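Long-range contacts in galactan 1,3-beta-galactosidase (Phanerochaete chrysosporium, PDB 7BYS), which probably cleaves beta-1,3-linked galactan from the chain end, and carries a calcium-containing carbohydrate-binding module beside its glycoside hydrolase family 43 domain: residues Gly339-Asn344 and Ile408-Gly413; Tyr366-Val371 and Ser412-Tyr417. All coordinates share one frame; numbering follows the deposited sequence. Where two conformers were deposited one is given.

In the fold
The chain first builds the glycoside hydrolase domain and then the carbohydrate-binding module, in which both contacts lie. Strand 339-349 comes first, strand 367-373 follows, and strand 405-410 returns between them, so the order across the sheet differs from that along the chain. Contact 1 closes the loop from Gly339-Asn344 to Ile408-Gly413. Contact 2 opens inside that loop, at Tyr366-Val371, and closes beyond it, at Ser412-Tyr417; the two therefore cross, sharing Ser412 and Gly413. Their centres are about 10 Å apart. Contact 1 joins two strands of the five-stranded sheet, whereas contact 2 ties the loop leading to strand 420-426, in the other sheet, onto strand 367-373.

Contact 1: Gly339-Asn344 and Ile408-Gly413; sequences GTVTIN and ITFGSG
Strands 339-344 and 408-410 run antiparallel, their axes 4.6 Å apart at closest approach and their directions 163° from one another, as neighbours in one sheet of the beta-sandwich, the jelly roll of a family 35 carbohydrate-binding module. The hydrogen-bonded pairs Val341-Phe410 and Ile343-Ile408 flank the non-hydrogen-bonded pair Thr342-Thr409. The straightest of the four backbone bonds runs from Phe410 N to Val341 O, 2.8 Å long with 168° at the hydrogen, almost along the C=O axis; its return bond, from Val341 N to Phe410 O, is slacker at 3.1 Å.

Side chains alternate between the two faces. Val341, Ile343, Ile408 and Phe410 turn into the sandwich, where apolar residues suit the buried core and Ile424 of strand 420-426 meets Ile343, Ile408 and Phe410 from the facing sheet. Phe410 lies alongside Val341, its CB 4.1 Å from Val341 CG1, and its ring edge passes near Val341 O. Ile343, extended at chi2 (-178°), carries CD1 obliquely to within 4.1 Å of Phe410 CE2.

On the partly exposed face Thr342 and Thr409 cross obliquely. Both place OG1 anti to the carbonyl carbon, so the hydroxyls meet: Thr342 OG1 and Thr409 OG1 are hydrogen-bonded at 2.9 Å. Threonine fits here because its branched CB suits a strand while its hydroxyl supplies a polar partner. Gly411 ends the pairing: at its positive-phi angles a CB would jam against the preceding carbonyl O, and would also collide with Gly339 O, so only glycine suits. Past it, Ser412 N lies 3.6 Å from the methyl Thr340 CG2.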
loop_
_atom_site.group_PDB
_atom_site.type_symbol
_atom_site.label_atom_id
_atom_site.label_comp_id
_atom_site.label_asym_id
_atom_site.label_seq_id
_atom_site.Cartn_x
_atom_site.Cartn_y
_atom_site.Cartn_z
ATOM N N GLY A 339 14.355 -16.855 24.933
ATOM C CA GLY A 339 14.563 -17.806 23.848
ATOM C C GLY A 339 15.133 -17.109 22.628
ATOM O O GLY A 339 14.700 -16.012 22.277
ATOM N N THR A 340 16.110 -17.749 21.986
ATOM C CA THR A 340 16.732 -17.193 20.789
ATOM C C THR A 340 16.848 -18.250 19.708
ATOM O O THR A 340 16.755 -19.452 19.960
ATOM C CB THR A 340 18.149 -16.635 21.065
ATOM O OG1 THR A 340 19.001 -17.693 21.517
ATOM C CG2 THR A 340 18.102 -15.546 22.110
ATOM N N VAL A 341 17.048 -17.790 18.476
ATOM C CA VAL A 341 17.490 -18.668 17.404
ATOM C C VAL A 341 18.550 -17.926 16.609
ATOM O O VAL A 341 18.434 -16.720 16.369
ATOM C CB VAL A 341 16.331 -19.207 16.525
ATOM C CG1 VAL A 341 15.659 -18.090 15.715
ATOM C CG2 VAL A 341 16.827 -20.330 15.605
ATOM N N THR A 342 19.616 -18.635 16.257
ATOM C CA THR A 342 20.717 -18.060 15.505
ATOM C C THR A 342 20.817 -18.832 14.206
ATOM O O THR A 342 20.990 -20.055 14.214
ATOM C CB THR A 342 22.021 -18.169 16.299
ATOM O OG1 THR A 342 21.891 -17.435 17.519
ATOM C CG2 THR A 342 23.186 -17.595 15.503
ATOM N N ILE A 343 20.664 -18.126 13.093
ATOM C CA ILE A 343 20.851 -18.721 11.781
ATOM C C ILE A 343 22.306 -18.519 11.395
ATOM O O ILE A 343 22.787 -17.384 11.310
ATOM C CB ILE A 343 19.889 -18.112 10.753
ATOM C CG1 ILE A 343 18.448 -18.431 11.183
ATOM C CG2 ILE A 343 20.172 -18.668 9.367
ATOM C CD1 ILE A 343 17.392 -17.934 10.240
ATOM N N ASN A 344 23.013 -19.623 11.215
ATOM C CA ASN A 344 24.433 -19.600 10.921
ATOM C C ASN A 344 24.664 -19.887 9.444
ATOM O O ASN A 344 23.764 -20.312 8.713
ATOM C CB ASN A 344 25.164 -20.635 11.786
ATOM C CG ASN A 344 25.288 -20.192 13.227
ATOM O OD1 ASN A 344 25.928 -19.190 13.527
ATOM N ND2 ASN A 344 24.672 -20.947 14.136
ATOM N N ILE A 408 23.028 -14.604 12.182
ATOM C CA ILE A 408 21.984 -13.647 12.534
ATOM C C ILE A 408 21.200 -14.226 13.701
ATOM O O ILE A 408 20.663 -15.333 13.597
ATOM C CB ILE A 408 21.042 -13.344 11.357
ATOM C CG1 ILE A 408 21.837 -12.949 10.106
ATOM C CG2 ILE A 408 20.072 -12.242 11.743
ATOM C CD1 ILE A 408 20.978 -12.866 8.839
ATOM N N THR A 409 21.142 -13.491 14.809
ATOM C CA THR A 409 20.501 -13.966 16.032
ATOM C C THR A 409 19.209 -13.191 16.258
ATOM O O THR A 409 19.201 -11.955 16.199
ATOM C CB THR A 409 21.436 -13.807 17.233
ATOM O OG1 THR A 409 22.561 -14.678 17.075
ATOM C CG2 THR A 409 20.723 -14.194 18.510
ATOM N N PHE A 410 18.131 -13.920 16.541
ATOM C CA PHE A 410 16.800 -13.357 16.746
ATOM C C PHE A 410 16.340 -13.601 18.177
ATOM O O PHE A 410 16.465 -14.718 18.692
ATOM C CB PHE A 410 15.799 -14.000 15.783
ATOM C CG PHE A 410 16.130 -13.777 14.344
ATOM C CD1 PHE A 410 15.640 -12.657 13.686
ATOM C CD2 PHE A 410 16.918 -14.679 13.644
ATOM C CE1 PHE A 410 15.944 -12.433 12.349
ATOM C CE2 PHE A 410 17.223 -14.458 12.315
ATOM C CZ PHE A 410 16.733 -13.332 11.666
ATOM N N GLY A 411 15.812 -12.552 18.806
ATOM C CA GLY A 411 15.132 -12.668 20.075
ATOM C C GLY A 411 15.980 -12.441 21.305
ATOM O O GLY A 411 15.449 -12.543 22.416
ATOM N N SER A 412 17.271 -12.148 21.153
ATOM C CA SER A 412 18.092 -11.859 22.320
ATOM C C SER A 412 17.682 -10.536 22.946
ATOM O O SER A 412 17.270 -9.597 22.260
ATOM C CB SER A 412 19.572 -11.836 21.938
ATOM O OG SER A 412 19.887 -10.739 21.102
ATOM N N GLY A 413 17.776 -10.481 24.273
ATOM C CA GLY A 413 17.631 -9.231 24.995
ATOM C C GLY A 413 16.296 -8.542 24.847
ATOM O O GLY A 413 16.246 -7.309 24.820
#

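Contact 2: Tyr366-Val371 and Ser412-Tyr417; sequences YRNVTV and SGQSNY. With NAG (2-acetamido-2-deoxy-beta-D-glucopyranose), chain E.
Gln414 provides two of the four hydrogen bonds that hold the loop 412-417 to strand 367-371. CG takes the crowded position between backbone N and carbonyl carbon, and the chain then runs out extended. NE2 donates to Asn368 O at 3.0 Å, almost straight at 173° and in the plane of its own amide. OE1 accepts a hydrogen bond from Thr370 N at 2.9 Å. The amide thus takes up the two backbone groups either side of Val369, both donors standing above the acceptor's carbonyl plane; glutamine suits the place, having donor and acceptor on one group. An alanine at Gln414 would remove both bonds and would probably loosen the loop's hold on the strand.

Within the glycosylation sequence Asn-Val-Thr, Asn368 ND2 is covalently bonded to C1 of N-acetylglucosamine. Both Asn368 and Asn416 put CG in the same crowded position, and their side chains cross nearly at a right angle with amide planes 65° apart. Asn416 ND2 donates to Asn368 OD1 at 2.9 Å, near its own amide plane but above the Asn368 side-chain carbonyl plane; water 1 also bridges the two OD1 atoms. Thr370, with OG1 in the crowded position, donates to Ser412 O at 2.7 Å, in the carbonyl plane and on a lone pair.

Arg367, which binds beta-D-galactose in another structure of this protein, sets CG anti to the carbonyl carbon, beside the backbone N (chi1 -64°), and runs on extended, so that CD lies 3.4 Å from Tyr417 O. Its NE forms a salt bridge with Asp363 and its NH1 bonds to Ala418 O, while the Tyr417 ring stacks on His337. The loop lies against strand 367-373 just past the end of strand 405-410, with strand 379-383 along the other edge of strand 367-373.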
loop_
_atom_site.group_PDB
_atom_site.type_symbol
_atom_site.label_atom_id
_atom_site.label_comp_id
_atom_site.label_asym_id
_atom_site.label_seq_id
_atom_site.Cartn_x
_atom_site.Cartn_y
_atom_site.Cartn_z
ATOM N N TYR A 366 0.712 -5.808 17.390
ATOM C CA TYR A 366 2.057 -6.030 16.883
ATOM C C TYR A 366 2.936 -6.687 17.939
ATOM O O TYR A 366 2.746 -6.512 19.144
ATOM C CB TYR A 366 2.715 -4.692 16.556
ATOM C CG TYR A 366 2.396 -4.122 15.199
ATOM C CD1 TYR A 366 1.098 -4.102 14.713
ATOM C CD2 TYR A 366 3.406 -3.612 14.396
ATOM C CE1 TYR A 366 0.811 -3.566 13.464
ATOM C CE2 TYR A 366 3.133 -3.072 13.151
ATOM C CZ TYR A 366 1.840 -3.060 12.689
ATOM O OH TYR A 366 1.585 -2.525 11.437
ATOM N N ARG A 367 3.914 -7.444 17.465
ATOM C CA ARG A 367 5.070 -7.844 18.252
ATOM C C ARG A 367 6.305 -7.216 17.615
ATOM O O ARG A 367 6.212 -6.444 16.659
ATOM C CB ARG A 367 5.173 -9.369 18.304
ATOM C CG ARG A 367 4.009 -10.022 19.022
ATOM C CD ARG A 367 4.300 -11.480 19.264
ATOM N NE ARG A 367 3.162 -12.160 19.871
ATOM C CZ ARG A 367 3.219 -13.366 20.420
ATOM N NH1 ARG A 367 4.369 -14.034 20.466
ATOM N NH2 ARG A 367 2.123 -13.907 20.933
ATOM N N ASN A 368 7.476 -7.550 18.144
ATOM C CA ASN A 368 8.719 -7.173 17.480
ATOM C C ASN A 368 9.770 -8.208 17.821
ATOM O O ASN A 368 9.582 -9.049 18.699
ATOM C CB ASN A 368 9.190 -5.791 17.912
ATOM C CG ASN A 368 8.887 -5.548 19.323
ATOM O OD1 ASN A 368 9.507 -6.144 20.201
ATOM N ND2 ASN A 368 7.901 -4.699 19.579
ATOM N N VAL A 369 10.883 -8.138 17.102
ATOM C CA VAL A 369 11.969 -9.095 17.264
ATOM C C VAL A 369 13.286 -8.335 17.182
ATOM O O VAL A 369 13.456 -7.454 16.334
ATOM C CB VAL A 369 11.878 -10.250 16.236
ATOM C CG1 VAL A 369 12.098 -9.750 14.804
ATOM C CG2 VAL A 369 12.864 -11.382 16.606
ATOM N N THR A 370 14.208 -8.653 18.087
ATOM C CA THR A 370 15.559 -8.117 17.989
ATOM C C THR A 370 16.365 -8.936 16.987
ATOM O O THR A 370 16.238 -10.163 16.911
ATOM C CB THR A 370 16.263 -8.180 19.348
ATOM O OG1 THR A 370 16.345 -9.545 19.767
ATOM C CG2 THR A 370 15.521 -7.357 20.391
ATOM N N VAL A 371 17.208 -8.246 16.218
ATOM C CA VAL A 371 18.031 -8.859 15.182
ATOM C C VAL A 371 19.464 -8.366 15.367
ATOM O O VAL A 371 19.715 -7.152 15.361
ATOM C CB VAL A 371 17.525 -8.528 13.764
ATOM C CG1 VAL A 371 18.369 -9.232 12.717
ATOM C CG2 VAL A 371 16.051 -8.912 13.602
ATOM N N SER A 412 17.271 -12.148 21.153
ATOM C CA SER A 412 18.092 -11.859 22.320
ATOM C C SER A 412 17.682 -10.536 22.946
ATOM O O SER A 412 17.270 -9.597 22.260
ATOM C CB SER A 412 19.572 -11.836 21.938
ATOM O OG SER A 412 19.887 -10.739 21.102
ATOM N N GLY A 413 17.776 -10.481 24.273
ATOM C CA GLY A 413 17.631 -9.231 24.995
ATOM C C GLY A 413 16.296 -8.542 24.847
ATOM O O GLY A 413 16.246 -7.309 24.820
ATOM N N GLN A 414 15.211 -9.296 24.733
ATOM C CA GLN A 414 13.882 -8.702 24.766
ATOM C C GLN A 414 13.032 -9.429 25.794
ATOM O O GLN A 414 13.024 -10.664 25.847
ATOM C CB GLN A 414 13.213 -8.660 23.382
ATOM C CG GLN A 414 12.986 -10.002 22.739
ATOM C CD GLN A 414 12.365 -9.883 21.342
ATOM O OE1 GLN A 414 13.033 -10.102 20.330
ATOM N NE2 GLN A 414 11.080 -9.529 21.290
ATOM N N SER A 415 12.340 -8.647 26.624
ATOM C CA SER A 415 11.486 -9.186 27.671
ATOM C C SER A 415 10.209 -9.793 27.108
ATOM O O SER A 415 9.691 -10.771 27.660
ATOM C CB SER A 415 11.134 -8.064 28.650
ATOM O OG SER A 415 10.589 -8.590 29.844
ATOM N N ASN A 416 9.691 -9.223 26.024
ATOM C CA ASN A 416 8.464 -9.677 25.397
ATOM C C ASN A 416 8.749 -10.811 24.416
ATOM O O ASN A 416 9.855 -10.949 23.888
ATOM C CB ASN A 416 7.822 -8.517 24.633
ATOM C CG ASN A 416 8.793 -7.848 23.654
ATOM O OD1 ASN A 416 9.902 -7.462 24.021
ATOM N ND2 ASN A 416 8.372 -7.708 22.404
ATOM N N TYR A 417 7.729 -11.629 24.167
ATOM C CA TYR A 417 7.831 -12.650 23.133
ATOM C C TYR A 417 7.753 -12.016 21.746
ATOM O O TYR A 417 6.872 -11.192 21.467
ATOM C CB TYR A 417 6.700 -13.662 23.280
ATOM C CG TYR A 417 6.887 -14.634 24.417
ATOM C CD1 TYR A 417 7.830 -15.648 24.339
ATOM C CD2 TYR A 417 6.120 -14.539 25.567
ATOM C CE1 TYR A 417 8.002 -16.545 25.379
ATOM C CE2 TYR A 417 6.284 -15.434 26.612
ATOM C CZ TYR A 417 7.225 -16.430 26.512
ATOM O OH TYR A 417 7.389 -17.320 27.553
HETATM C C1 NAG E . 7.455 -4.446 20.917
HETATM C C2 NAG E . 6.997 -3.016 21.159
HETATM C C3 NAG E . 6.338 -2.872 22.486
HETATM C C4 NAG E . 5.209 -3.848 22.664
HETATM C C5 NAG E . 5.675 -5.283 22.442
HETATM C C6 NAG E . 4.487 -6.197 22.482
HETATM C C7 NAG E . 8.270 -1.080 20.065
HETATM C C8 NAG E . 9.498 -0.166 19.976
HETATM N N2 NAG E . 8.202 -2.129 21.080
HETATM O O3 NAG E . 5.818 -1.519 22.595
HETATM O O4 NAG E . 4.680 -3.760 23.990
HETATM O O5 NAG E . 6.332 -5.423 21.138
HETATM O O6 NAG E . 4.927 -7.525 22.358
HETATM O O7 NAG E . 7.369 -0.932 19.308
HETATM O O HOH W 1 11.075 -5.563 22.495
HETATM O O HOH W 2 18.680 -10.956 18.735
#